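Local coordinates for SusD homolog (Bacteroides thetaiotaomicron, PDB 4MRU), which probably binds mucin O-glycans at the cell surface as a largely helical, TPR-like outer-membrane lipoprotein of the SusD family, at residues 50-55 with 427-431; 115-119 with 202-206; 123-127 with 461-465; 208-212 with 432-436; 338-342 with 404-408. One frame throughout, in Å; residues are numbered along the deposited sequence.

Contact 1. Residues 50-55 with 427-431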
# COMPACT_ATOMS: atom_id res chain seq x y z
N CYS A 50 9.81 -0.27 -5.19
CA CYS A 50 9.47 0.79 -4.20
C CYS A 50 8.63 0.28 -2.98
O CYS A 50 9.15 0.17 -1.86
CB CYS A 50 8.80 1.96 -4.92
SG CYS A 50 8.35 3.34 -3.81
N GLY A 51 7.35 -0.09 -3.21
CA GLY A 51 6.52 -0.62 -2.16
C GLY A 51 7.17 -1.83 -1.50
O GLY A 51 7.18 -1.97 -0.28
N GLY A 52 7.72 -2.71 -2.32
CA GLY A 52 8.32 -3.94 -1.83
C GLY A 52 9.45 -3.72 -0.86
O GLY A 52 9.48 -4.33 0.23
N SER A 53 10.39 -2.87 -1.23
CA SER A 53 11.53 -2.62 -0.37
C SER A 53 11.13 -1.84 0.90
O SER A 53 11.62 -2.12 1.99
CB SER A 53 12.65 -1.83 -1.11
OG SER A 53 13.12 -2.57 -2.22
N TYR A 54 10.27 -0.85 0.76
CA TYR A 54 10.03 0.03 1.89
C TYR A 54 8.98 -0.55 2.88
O TYR A 54 8.83 -0.03 3.96
CB TYR A 54 9.64 1.40 1.37
CG TYR A 54 10.69 2.02 0.43
CD1 TYR A 54 12.04 1.67 0.53
CD2 TYR A 54 10.35 3.00 -0.48
CE1 TYR A 54 13.00 2.23 -0.30
CE2 TYR A 54 11.31 3.59 -1.31
CZ TYR A 54 12.63 3.20 -1.21
OH TYR A 54 13.58 3.74 -2.01
N ALA A 55 8.25 -1.58 2.47
CA ALA A 55 7.32 -2.26 3.35
C ALA A 55 7.97 -3.49 4.01
O ALA A 55 7.33 -4.20 4.77
CB ALA A 55 6.07 -2.68 2.58
N GLY A 427 2.55 -3.12 -0.92
CA GLY A 427 3.68 -2.46 -0.26
C GLY A 427 3.49 -0.97 -0.13
O GLY A 427 3.98 -0.36 0.81
N ILE A 428 2.79 -0.35 -1.09
CA ILE A 428 2.64 1.11 -1.03
C ILE A 428 1.77 1.42 0.20
O ILE A 428 2.12 2.28 1.03
CB ILE A 428 2.07 1.74 -2.30
CG1 ILE A 428 3.04 1.56 -3.49
CG2 ILE A 428 1.79 3.24 -2.09
CD1 ILE A 428 4.41 2.24 -3.37
N GLU A 429 0.68 0.70 0.40
CA GLU A 429 -0.15 0.96 1.58
C GLU A 429 0.58 0.66 2.89
O GLU A 429 0.49 1.46 3.82
CB GLU A 429 -1.43 0.15 1.54
CG GLU A 429 -2.33 0.35 2.77
CD GLU A 429 -2.84 1.79 2.93
OE1 GLU A 429 -2.76 2.62 1.99
OE2 GLU A 429 -3.28 2.13 4.03
N SER A 430 1.32 -0.46 2.95
CA SER A 430 2.08 -0.83 4.14
C SER A 430 3.21 0.16 4.41
O SER A 430 3.52 0.50 5.55
CB SER A 430 2.61 -2.24 3.98
OG SER A 430 1.58 -3.18 4.17
N TRP A 431 3.81 0.68 3.35
CA TRP A 431 4.84 1.70 3.52
C TRP A 431 4.23 2.97 4.14
O TRP A 431 4.84 3.55 5.06
CB TRP A 431 5.52 1.99 2.19
CG TRP A 431 6.56 3.07 2.24
CD1 TRP A 431 7.38 3.37 3.26
CD2 TRP A 431 6.89 3.98 1.17
NE1 TRP A 431 8.21 4.42 2.93
CE2 TRP A 431 7.94 4.81 1.65
CE3 TRP A 431 6.41 4.16 -0.13
CZ2 TRP A 431 8.52 5.81 0.88
CZ3 TRP A 431 6.97 5.17 -0.90
CH2 TRP A 431 8.03 5.98 -0.40

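Contact 2. Residues 115-119 with 202-206. With EDO (1,2-ethanediol), chain E; EDO (1,2-ethanediol), chain F.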
# COMPACT_ATOMS: atom_id res chain seq x y z
N VAL A 115 -9.48 9.03 -7.81
CA VAL A 115 -9.08 9.18 -6.44
C VAL A 115 -8.27 7.96 -6.00
O VAL A 115 -7.24 8.08 -5.35
CB VAL A 115 -10.30 9.35 -5.51
CG1 VAL A 115 -9.87 9.24 -4.06
CG2 VAL A 115 -11.00 10.69 -5.77
N THR A 116 -8.75 6.76 -6.31
CA THR A 116 -8.08 5.55 -5.87
C THR A 116 -6.63 5.49 -6.40
O THR A 116 -5.72 5.13 -5.68
CB THR A 116 -8.90 4.31 -6.30
OG1 THR A 116 -10.23 4.42 -5.79
CG2 THR A 116 -8.25 3.02 -5.82
N ILE A 117 -6.42 5.81 -7.67
CA ILE A 117 -5.10 5.81 -8.28
C ILE A 117 -4.20 6.83 -7.59
O ILE A 117 -3.06 6.55 -7.21
CB ILE A 117 -5.19 6.20 -9.77
CG1 ILE A 117 -5.87 5.09 -10.55
CG2 ILE A 117 -3.80 6.44 -10.35
CD1 ILE A 117 -6.41 5.51 -11.91
N MSE A 118 -4.74 8.04 -7.44
CA MSE A 118 -3.91 9.15 -7.04
C MSE A 118 -3.72 9.27 -5.53
O MSE A 118 -2.78 9.96 -5.08
CB MSE A 118 -4.54 10.44 -7.54
CG MSE A 118 -4.54 10.53 -9.07
SE MSE A 118 -2.68 10.46 -9.79
CE MSE A 118 -3.08 10.04 -11.68
N GLN A 119 -4.57 8.63 -4.73
CA GLN A 119 -4.30 8.56 -3.28
C GLN A 119 -2.91 7.96 -3.04
O GLN A 119 -2.13 8.44 -2.18
CB GLN A 119 -5.40 7.77 -2.55
CG GLN A 119 -5.14 7.46 -1.06
CD GLN A 119 -4.66 6.04 -0.88
OE1 GLN A 119 -5.44 5.10 -0.99
NE2 GLN A 119 -3.36 5.86 -0.65
N LEU A 202 -12.37 3.21 1.44
CA LEU A 202 -11.30 4.13 1.05
C LEU A 202 -11.37 5.42 1.85
O LEU A 202 -10.33 5.93 2.26
CB LEU A 202 -11.40 4.46 -0.42
CG LEU A 202 -10.31 5.30 -1.08
CD1 LEU A 202 -8.95 4.67 -0.87
CD2 LEU A 202 -10.62 5.46 -2.56
N GLN A 203 -12.58 5.96 2.06
CA GLN A 203 -12.74 7.13 2.93
C GLN A 203 -12.20 6.84 4.34
O GLN A 203 -11.54 7.68 4.94
CB GLN A 203 -14.18 7.56 3.05
CG GLN A 203 -14.80 8.14 1.79
CD GLN A 203 -16.33 8.27 1.91
OE1 GLN A 203 -17.02 7.38 2.42
NE2 GLN A 203 -16.85 9.40 1.43
N LEU A 204 -12.47 5.66 4.85
CA LEU A 204 -11.97 5.25 6.16
C LEU A 204 -10.43 5.19 6.19
O LEU A 204 -9.80 5.68 7.12
CB LEU A 204 -12.56 3.89 6.52
CG LEU A 204 -12.10 3.26 7.84
CD1 LEU A 204 -12.40 4.18 9.01
CD2 LEU A 204 -12.77 1.92 8.03
N ARG A 205 -9.84 4.58 5.17
CA ARG A 205 -8.39 4.49 5.07
C ARG A 205 -7.75 5.88 5.06
O ARG A 205 -6.83 6.15 5.78
CB ARG A 205 -8.01 3.75 3.80
CG ARG A 205 -6.52 3.61 3.61
CD ARG A 205 -6.16 3.27 2.16
NE ARG A 205 -6.15 1.84 1.94
CZ ARG A 205 -5.93 1.28 0.75
NH1 ARG A 205 -5.73 2.05 -0.32
NH2 ARG A 205 -5.91 -0.05 0.63
N MSE A 206 -8.28 6.75 4.21
CA MSE A 206 -7.73 8.09 4.05
C MSE A 206 -7.96 8.94 5.28
O MSE A 206 -7.07 9.70 5.67
CB MSE A 206 -8.42 8.72 2.86
CG MSE A 206 -7.94 8.09 1.55
SE MSE A 206 -9.01 8.84 0.05
CE MSE A 206 -9.04 10.75 0.54
C1 EDO E . -20.28 9.84 2.56
O1 EDO E . -19.74 9.47 1.29
C2 EDO E . -20.35 8.60 3.42
O2 EDO E . -19.01 8.36 3.85
C1 EDO F . -5.87 0.85 -3.46
O1 EDO F . -4.77 1.66 -3.03
C2 EDO F . -5.27 -0.51 -3.56
O2 EDO F . -4.89 -0.81 -2.23

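Contact 3. Residues 123-127 with 461-465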
# COMPACT_ATOMS: atom_id res chain seq x y z
N ASP A 123 0.51 9.96 -1.57
CA ASP A 123 1.14 9.35 -0.39
C ASP A 123 2.62 9.06 -0.59
O ASP A 123 3.41 9.14 0.36
CB ASP A 123 0.43 8.06 0.03
CG ASP A 123 -0.88 8.32 0.77
OD1 ASP A 123 -1.19 9.50 1.07
OD2 ASP A 123 -1.60 7.33 1.01
N ILE A 124 3.02 8.77 -1.83
CA ILE A 124 4.43 8.56 -2.16
C ILE A 124 5.25 9.87 -2.19
O ILE A 124 6.42 9.88 -1.75
CB ILE A 124 4.56 7.83 -3.50
CG1 ILE A 124 3.97 6.43 -3.37
CG2 ILE A 124 6.00 7.75 -3.97
CD1 ILE A 124 3.64 5.82 -4.72
N TYR A 125 4.68 10.96 -2.69
CA TYR A 125 5.45 12.20 -3.01
C TYR A 125 5.14 13.38 -2.15
O TYR A 125 6.01 14.23 -1.96
CB TYR A 125 5.20 12.62 -4.46
CG TYR A 125 5.77 11.61 -5.43
CD1 TYR A 125 7.11 11.63 -5.79
CD2 TYR A 125 4.98 10.65 -5.99
CE1 TYR A 125 7.65 10.68 -6.62
CE2 TYR A 125 5.51 9.72 -6.87
CZ TYR A 125 6.84 9.74 -7.18
OH TYR A 125 7.34 8.81 -8.08
N GLY A 126 3.92 13.46 -1.65
CA GLY A 126 3.44 14.68 -1.03
C GLY A 126 2.64 15.50 -2.04
O GLY A 126 1.68 14.99 -2.67
N PRO A 127 3.09 16.73 -2.30
CA PRO A 127 2.43 17.54 -3.36
C PRO A 127 2.56 16.90 -4.70
O PRO A 127 3.64 16.35 -5.03
CB PRO A 127 3.19 18.86 -3.36
CG PRO A 127 3.79 18.90 -1.99
CD PRO A 127 4.14 17.50 -1.65
N ARG A 461 9.56 9.44 1.66
CA ARG A 461 8.88 9.70 0.43
C ARG A 461 9.83 9.38 -0.73
O ARG A 461 11.01 9.12 -0.52
CB ARG A 461 8.46 11.16 0.35
CG ARG A 461 9.65 12.14 0.41
CD ARG A 461 9.21 13.58 0.35
NE ARG A 461 8.70 14.01 -0.94
CZ ARG A 461 9.45 14.42 -1.98
NH1 ARG A 461 10.78 14.43 -1.92
NH2 ARG A 461 8.85 14.81 -3.10
N LEU A 462 9.32 9.42 -1.95
CA LEU A 462 10.13 9.36 -3.16
C LEU A 462 10.39 10.77 -3.71
O LEU A 462 9.56 11.66 -3.54
CB LEU A 462 9.47 8.57 -4.29
CG LEU A 462 9.65 7.10 -4.39
CD1 LEU A 462 9.11 6.59 -5.74
CD2 LEU A 462 11.13 6.74 -4.22
N MSE A 463 11.49 10.90 -4.44
CA MSE A 463 11.91 12.17 -5.01
C MSE A 463 11.25 12.36 -6.35
O MSE A 463 10.98 11.39 -7.03
CB MSE A 463 13.43 12.21 -5.21
CG MSE A 463 14.14 12.10 -3.87
SE MSE A 463 14.59 10.20 -3.54
CE MSE A 463 16.13 10.02 -4.76
N TYR A 464 10.97 13.60 -6.73
CA TYR A 464 10.33 13.88 -8.02
C TYR A 464 11.25 13.49 -9.16
O TYR A 464 12.44 13.49 -9.00
CB TYR A 464 9.96 15.34 -8.14
CG TYR A 464 8.90 15.77 -7.12
CD1 TYR A 464 7.65 15.18 -7.08
CD2 TYR A 464 9.15 16.80 -6.24
CE1 TYR A 464 6.66 15.61 -6.20
CE2 TYR A 464 8.19 17.23 -5.32
CZ TYR A 464 6.94 16.66 -5.32
OH TYR A 464 6.01 17.14 -4.41
N PRO A 465 10.68 13.07 -10.29
CA PRO A 465 11.53 12.59 -11.38
C PRO A 465 12.26 13.74 -12.06
O PRO A 465 11.80 14.89 -12.03
CB PRO A 465 10.53 11.93 -12.35
CG PRO A 465 9.23 12.49 -12.04
CD PRO A 465 9.26 12.95 -10.59
O HOH W 1 9.60 9.65 -8.81

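Contact 4. Residues 208-212 with 432-436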
# COMPACT_ATOMS: atom_id res chain seq x y z
N MSE A 208 -7.99 7.74 8.38
CA MSE A 208 -7.05 7.28 9.41
C MSE A 208 -5.65 7.81 9.14
O MSE A 208 -4.92 8.16 10.06
CB MSE A 208 -7.04 5.74 9.47
CG MSE A 208 -6.43 5.22 10.77
SE MSE A 208 -7.55 5.68 12.35
CE MSE A 208 -9.22 4.88 11.74
N ARG A 209 -5.33 8.00 7.87
CA ARG A 209 -4.05 8.50 7.41
C ARG A 209 -3.76 9.86 8.00
O ARG A 209 -2.60 10.16 8.25
CB ARG A 209 -3.97 8.57 5.87
CG ARG A 209 -2.55 8.78 5.37
CD ARG A 209 -1.76 7.47 5.19
NE ARG A 209 -2.15 6.84 3.94
CZ ARG A 209 -2.53 5.58 3.74
NH1 ARG A 209 -2.55 4.68 4.71
NH2 ARG A 209 -2.86 5.24 2.50
N LEU A 210 -4.81 10.66 8.24
CA LEU A 210 -4.64 12.03 8.69
C LEU A 210 -4.80 12.24 10.20
O LEU A 210 -4.92 13.39 10.68
CB LEU A 210 -5.63 12.95 7.96
CG LEU A 210 -5.74 12.79 6.44
CD1 LEU A 210 -6.65 13.88 5.89
CD2 LEU A 210 -4.38 12.81 5.79
N CYS A 211 -4.70 11.16 10.97
CA CYS A 211 -5.01 11.26 12.40
C CYS A 211 -3.94 12.04 13.20
O CYS A 211 -4.19 12.47 14.32
CB CYS A 211 -5.28 9.87 12.97
SG CYS A 211 -3.74 8.94 13.18
N TYR A 212 -2.77 12.29 12.61
CA TYR A 212 -1.75 13.08 13.29
C TYR A 212 -1.66 14.53 12.77
O TYR A 212 -0.74 15.26 13.16
CB TYR A 212 -0.36 12.38 13.17
CG TYR A 212 -0.32 11.06 13.88
CD1 TYR A 212 -0.36 10.99 15.27
CD2 TYR A 212 -0.18 9.84 13.18
CE1 TYR A 212 -0.31 9.78 15.93
CE2 TYR A 212 -0.13 8.64 13.84
CZ TYR A 212 -0.17 8.62 15.23
OH TYR A 212 -0.13 7.41 15.88
N SER A 432 3.07 3.38 3.64
CA SER A 432 2.44 4.59 4.15
C SER A 432 2.10 4.39 5.59
O SER A 432 2.31 5.26 6.40
CB SER A 432 1.21 4.96 3.32
OG SER A 432 1.62 5.29 2.02
N GLU A 433 1.57 3.21 5.93
CA GLU A 433 1.20 2.98 7.31
C GLU A 433 2.40 2.88 8.26
O GLU A 433 2.31 3.22 9.44
CB GLU A 433 0.32 1.73 7.39
CG GLU A 433 -1.07 2.00 6.79
CD GLU A 433 -1.80 3.06 7.61
OE1 GLU A 433 -2.42 2.63 8.59
OE2 GLU A 433 -1.66 4.29 7.32
N HIS A 434 3.50 2.38 7.74
CA HIS A 434 4.76 2.31 8.46
C HIS A 434 5.31 3.71 8.71
O HIS A 434 5.70 4.05 9.81
CB HIS A 434 5.81 1.41 7.75
CG HIS A 434 7.18 1.50 8.37
ND1 HIS A 434 7.53 0.78 9.49
CD2 HIS A 434 8.22 2.31 8.10
CE1 HIS A 434 8.74 1.14 9.87
NE2 HIS A 434 9.20 2.04 9.03
N ARG A 435 5.29 4.54 7.69
CA ARG A 435 5.64 5.95 7.89
C ARG A 435 4.75 6.68 8.93
O ARG A 435 5.23 7.46 9.77
CB ARG A 435 5.61 6.68 6.55
CG ARG A 435 6.75 6.25 5.64
CD ARG A 435 6.69 7.01 4.31
NE ARG A 435 5.62 6.51 3.47
CZ ARG A 435 5.10 7.16 2.42
NH1 ARG A 435 5.52 8.36 2.10
NH2 ARG A 435 4.10 6.60 1.74
N ARG A 436 3.46 6.45 8.85
CA ARG A 436 2.50 7.16 9.69
C ARG A 436 2.66 6.77 11.15
O ARG A 436 2.69 7.64 12.04
CB ARG A 436 1.07 6.84 9.25
CG ARG A 436 0.02 7.61 10.08
CD ARG A 436 -1.37 7.48 9.48
NE ARG A 436 -1.86 6.11 9.56
CZ ARG A 436 -2.50 5.58 10.60
NH1 ARG A 436 -2.77 6.30 11.67
NH2 ARG A 436 -2.86 4.29 10.57

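Contact 5. Residues 338-342 with 404-408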
# COMPACT_ATOMS: atom_id res chain seq x y z
N ALA A 338 -11.17 2.59 16.97
CA ALA A 338 -11.78 2.31 18.24
C ALA A 338 -10.79 2.56 19.41
O ALA A 338 -11.15 3.14 20.42
CB ALA A 338 -12.34 0.88 18.27
N LEU A 339 -9.54 2.15 19.21
CA LEU A 339 -8.51 2.39 20.17
C LEU A 339 -8.32 3.88 20.40
O LEU A 339 -8.02 4.31 21.51
CB LEU A 339 -7.21 1.74 19.70
CG LEU A 339 -6.14 1.62 20.77
CD1 LEU A 339 -6.51 0.63 21.88
CD2 LEU A 339 -4.85 1.19 20.12
N ARG A 340 -8.55 4.69 19.36
CA ARG A 340 -8.43 6.13 19.43
C ARG A 340 -9.72 6.80 19.95
O ARG A 340 -9.81 8.02 19.98
CB ARG A 340 -8.05 6.72 18.05
CG ARG A 340 -6.67 6.37 17.54
CD ARG A 340 -6.41 6.92 16.16
NE ARG A 340 -5.12 6.46 15.69
CZ ARG A 340 -3.95 6.96 16.12
NH1 ARG A 340 -3.89 7.93 17.02
NH2 ARG A 340 -2.83 6.45 15.68
N LYS A 341 -10.71 6.00 20.32
CA LYS A 341 -11.99 6.46 20.83
C LYS A 341 -12.84 7.09 19.72
O LYS A 341 -13.74 7.84 20.00
CB LYS A 341 -11.81 7.44 22.03
CG LYS A 341 -10.95 6.87 23.17
CD LYS A 341 -11.08 7.61 24.51
CE LYS A 341 -10.26 8.89 24.57
NZ LYS A 341 -8.85 8.65 24.99
N TRP A 342 -12.58 6.75 18.46
CA TRP A 342 -13.48 7.14 17.40
C TRP A 342 -14.65 6.15 17.41
O TRP A 342 -14.48 4.98 17.82
CB TRP A 342 -12.82 7.09 16.04
CG TRP A 342 -11.71 8.03 15.83
CD1 TRP A 342 -11.11 8.80 16.77
CD2 TRP A 342 -11.02 8.26 14.63
NE1 TRP A 342 -10.10 9.55 16.21
CE2 TRP A 342 -10.02 9.24 14.89
CE3 TRP A 342 -11.16 7.77 13.34
CZ2 TRP A 342 -9.20 9.71 13.91
CZ3 TRP A 342 -10.33 8.25 12.37
CH2 TRP A 342 -9.37 9.22 12.65
N GLY A 404 -5.76 -2.36 26.99
CA GLY A 404 -6.48 -1.60 25.97
C GLY A 404 -5.78 -0.28 25.70
O GLY A 404 -4.57 -0.27 25.39
N GLU A 405 -6.50 0.85 25.79
CA GLU A 405 -5.86 2.17 25.54
C GLU A 405 -4.80 2.53 26.58
O GLU A 405 -4.01 3.45 26.32
CB GLU A 405 -6.85 3.33 25.44
CG GLU A 405 -7.49 3.72 26.75
CD GLU A 405 -8.23 5.07 26.71
OE1 GLU A 405 -8.08 5.86 25.75
OE2 GLU A 405 -8.97 5.33 27.66
N GLN A 406 -4.78 1.85 27.75
CA GLN A 406 -3.64 2.04 28.67
C GLN A 406 -2.34 1.35 28.22
O GLN A 406 -1.31 1.47 28.87
CB GLN A 406 -3.99 1.56 30.08
CG GLN A 406 -4.81 2.55 30.87
CD GLN A 406 -6.24 2.66 30.41
OE1 GLN A 406 -6.80 1.76 29.83
NE2 GLN A 406 -6.85 3.79 30.71
N ALA A 407 -2.40 0.62 27.10
CA ALA A 407 -1.22 0.17 26.39
C ALA A 407 -1.36 0.58 24.95
O ALA A 407 -1.33 -0.24 24.04
CB ALA A 407 -1.03 -1.36 26.50
N PHE A 408 -1.58 1.87 24.74
CA PHE A 408 -2.01 2.37 23.45
C PHE A 408 -1.00 2.01 22.37
O PHE A 408 -1.37 1.47 21.35
CB PHE A 408 -2.23 3.91 23.47
CG PHE A 408 -2.69 4.45 22.14
CD1 PHE A 408 -4.04 4.49 21.84
CD2 PHE A 408 -1.78 4.87 21.19
CE1 PHE A 408 -4.47 4.92 20.59
CE2 PHE A 408 -2.20 5.34 19.95
CZ PHE A 408 -3.55 5.36 19.64
O HOH W 2 -7.26 6.47 23.00

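Contact 1. Residues 50-55 with 427-431
The side chain of Tyr-54 overlaps one face of the Trp-431 indole. Its CB lies 3.5 Å from the centroid of the five-membered ring and nearly on the ring normal, a CH-pi contact, while the phenol ring continues beyond it and turns its CD2 edge onto the six-membered ring. The edge of Tyr-54 is thus turned to the face of Trp-431, with the planes at 53°, an edge-to-face pair, although the side chains lie alongside each other and point the same way. Trp-431 spans the gap because its CG stands anti to the backbone N (chi1 177°), which carries the indole across to helix 40-54. There Cys-50 SG approaches obliquely, 3.7 Å from Trp-431 CZ3, in a sulfur-aromatic contact.

Within the TPR-like helical fold this is a worked example of how glycine lets helices approach closely. The axes of the segments come within 7.6 Å and cross at 44°, and the CA atoms of Gly-51 and Gly-427 are 3.9 Å apart; a CB on either would run into the opposite backbone. Instead Gly-427 CA makes a CA-H...O contact of 3.5 Å with Gly-51 O. Ala-55 follows the same logic, its small CB resting 3.6 Å from Gly-427 O and also against Ser-430 CB. Ile-428 curls back until CD1 is 3.8 Å from Gly-51 CA. The buried polar ends are satisfied beyond the two segments: Tyr-54 OH bonds Tyr-69 O, Trp-431 NE1 bonds Met-459 O, and Ser-430 OG bonds Tyr-57 OH.

Contact 2. Residues 115-119 with 202-206
Gln-119 leaves its helix with CG anti to the backbone N and then bends at chi2, while Arg-205 folds over at chi3 (-89°); the two turns bring amide and guanidinium together. In this TPR-like helical fold, the segments 115-119 and 202-206, on helices 104-125 and 192-209, run at 24° to each other. Their axes stay 12.0 Å apart, so side chains, not backbones, make the contact. Arg-205 NH1 donates to Gln-119 OE1 over 3.1 Å, at an N-H...O angle of 153°. The oxygen lies in the guanidinium plane and offers a lone pair, yet the two flat groups stand at right angles. Gln-119 NE2 is held by Asp-123 and Arg-205 NE by a salt bridge to Glu-329, so each group has a second partner outside the segments.

Next to the polar bond, Leu-202 sends one branch each way: CD1 lies 3.5 Å from Gln-119 OE1, and CD2 is 3.4 Å from Thr-116 OG1, a hydroxyl bonded to Leu-112 O. Val-115 CG1 closes on Leu-202 CD2 and on the selenium of Met-206, whose CG slides past Gln-119 CG at 3.9 Å. A 1,2-ethanediol, probably from the crystallisation liquor, sits at the guanidinium edge: Arg-205 NH1 donates to its O1 (2.9 Å) and NH2 to its O2 (3.1 Å).

Contact 3. Residues 123-127 with 461-465
Leu-462 N donates to Ile-124 O (2.9 Å, nearly straight at 164°), the first of several hydrogen bonds to carbonyls at and just beyond the C-terminal end of helix 104-125. Arg-461, bent at chi3, grips Tyr-125 O side-on with two nitrogens: NH2 meets a lone pair in the carbonyl plane at 3.1 Å, whereas NE comes from above that plane at 2.9 Å. Further on, the hydroxyl of Tyr-464 donates to Pro-127 O over 2.6 Å. A water links Tyr-125 OH to Met-463 O, but Leu-462 O is buried without a partner.

Among the rings, Tyr-125 and Tyr-464 are almost parallel, yet slide past each other with centroids 5.8 Å apart and barely overlap. Two apolar contacts meet at Leu-462 CB, which is 3.6 Å from Ile-124 CG2 and equally near Tyr-125 CE1; Tyr-125 CB also packs 3.8 Å from Tyr-464 CE1.

Gly-126, with a positive phi of 96°, lets the chain turn off the helix beside these bonds. An alanine in place of Arg-461 takes away both donors, and would probably leave Tyr-125 O without its grip and Asp-494 without its cationic mate. Carbonyls at a helix C-terminus carry partial negative charge, so a guanidinium placed here is likely to be favoured by the helix end as well as by Asp-494.

Contact 4. Residues 208-212 with 432-436
Glu-433 OE2 is gripped from opposite faces of its carboxylate, by Arg-209 NH1 at 2.8 Å and by Arg-436 NE at 2.9 Å. The three residues form a salt-bridge network joining residues 208-212 to helix 427-437 within the TPR-like fold. Arg-436 holds the carboxylate side-on, its NH2 adding a 2.6 Å bond to Glu-433 OE1; both of its bonds are straight (171°) and use syn sides. Arg-209 instead meets OE2 from well above the carboxylate plane.

Further partners lie outside the two segments: Arg-209 NH2 pairs with Glu-429 and Asp-123, Arg-436 NH1 with Glu-336, and Glu-433 OE1 also takes Lys-419. Ser-432 CB sits over the centre of one face of the Arg-209 guanidinium, 3.8 Å from CZ. In Arg-436 the first torsion, with CG anti to the backbone N (chi1 -178°), sets CG 3.8 Å from Tyr-212 CD2, and the bend at chi3 turns the guanidinium onto Glu-433. A leucine in place of Arg-436 would probably leave the Glu-433 carboxylate without its paired grip, freer to turn about its remaining partners, and Glu-336 with one cationic partner fewer. At the edge of the same guanidinium, near its plane, Cys-211 SG lies 3.2 Å from Arg-436 NH1.

Contact 5. Residues 338-342 with 404-408
Helix 327-339 finishes in a Schellman motif, with Lys-341 at positive phi (72°), and its last residues face a short 3-10 turn, 405-406, so that the CA atoms of Leu-339 and Glu-405 stand 6.0 Å apart. Leu-339 and Phe-408 carry the apolar part. Leu-339 CG packs 3.7 Å from Phe-408 CE1, and its CD2 branch leans over the ring, 4.2 Å from the centroid but off-centre, in a CH-pi contact. The other branch, CD1, turns to the backbone of the turn and lies 3.9 Å from Glu-405 N. Phe-408 can be met in this way because its CG is anti to the backbone N (chi1 -179°), which extends the ring towards the helix end.

Arg-340 crosses the outer end of that ring. Phe-408 CZ lies over one face of the guanidinium, 3.7 Å from Arg-340 NH1, but the planes are 69° apart, so the two groups do not stack. The guanidinium is held in place from elsewhere, NE by Glu-336 and NH2 by Tyr-212 OH. On the exposed side a water donates to Leu-339 O (2.7 Å) and to Glu-405 OE1 (2.9 Å), tying helix end to turn. Lys-341 NZ adds a salt bridge to the syn lone pair of Glu-405 OE1, though the lysine has two conformers and both residues touch a crystal neighbour, so its persistence is doubtful. The Schellman-terminated helix 327-339 thus packs against the turn that leads through Ala-407, the N-cap, into helix 408-423, joining two helices at the surface of this TPR-like fold.

Three helices carry two contacts each: helix 427-437 has contact 1 on its first turn and contact 4 on the next, their centres about 14 Å apart, helix 104-125 has contacts 2 and 3, and helix 192-209 has contacts 2 and 4. Charges join contacts 1, 3 and 4, since Glu-429 and Asp-123 both pair with Arg-209; contact 2 adds a long, weak pair, Arg-205 with Glu-429. Contact 5 stands apart at the surface, about 31 Å between centres from contact 3, yet reaches contact 4 through Tyr-212 and Arg-340. Along the chain contacts 1, 3 and 4 enclose contact 5, contact 2 lies inside contact 1, and contacts 1 and 3 interlock. Sequence-distant helices are thereby drawn into one compact TPR-like body.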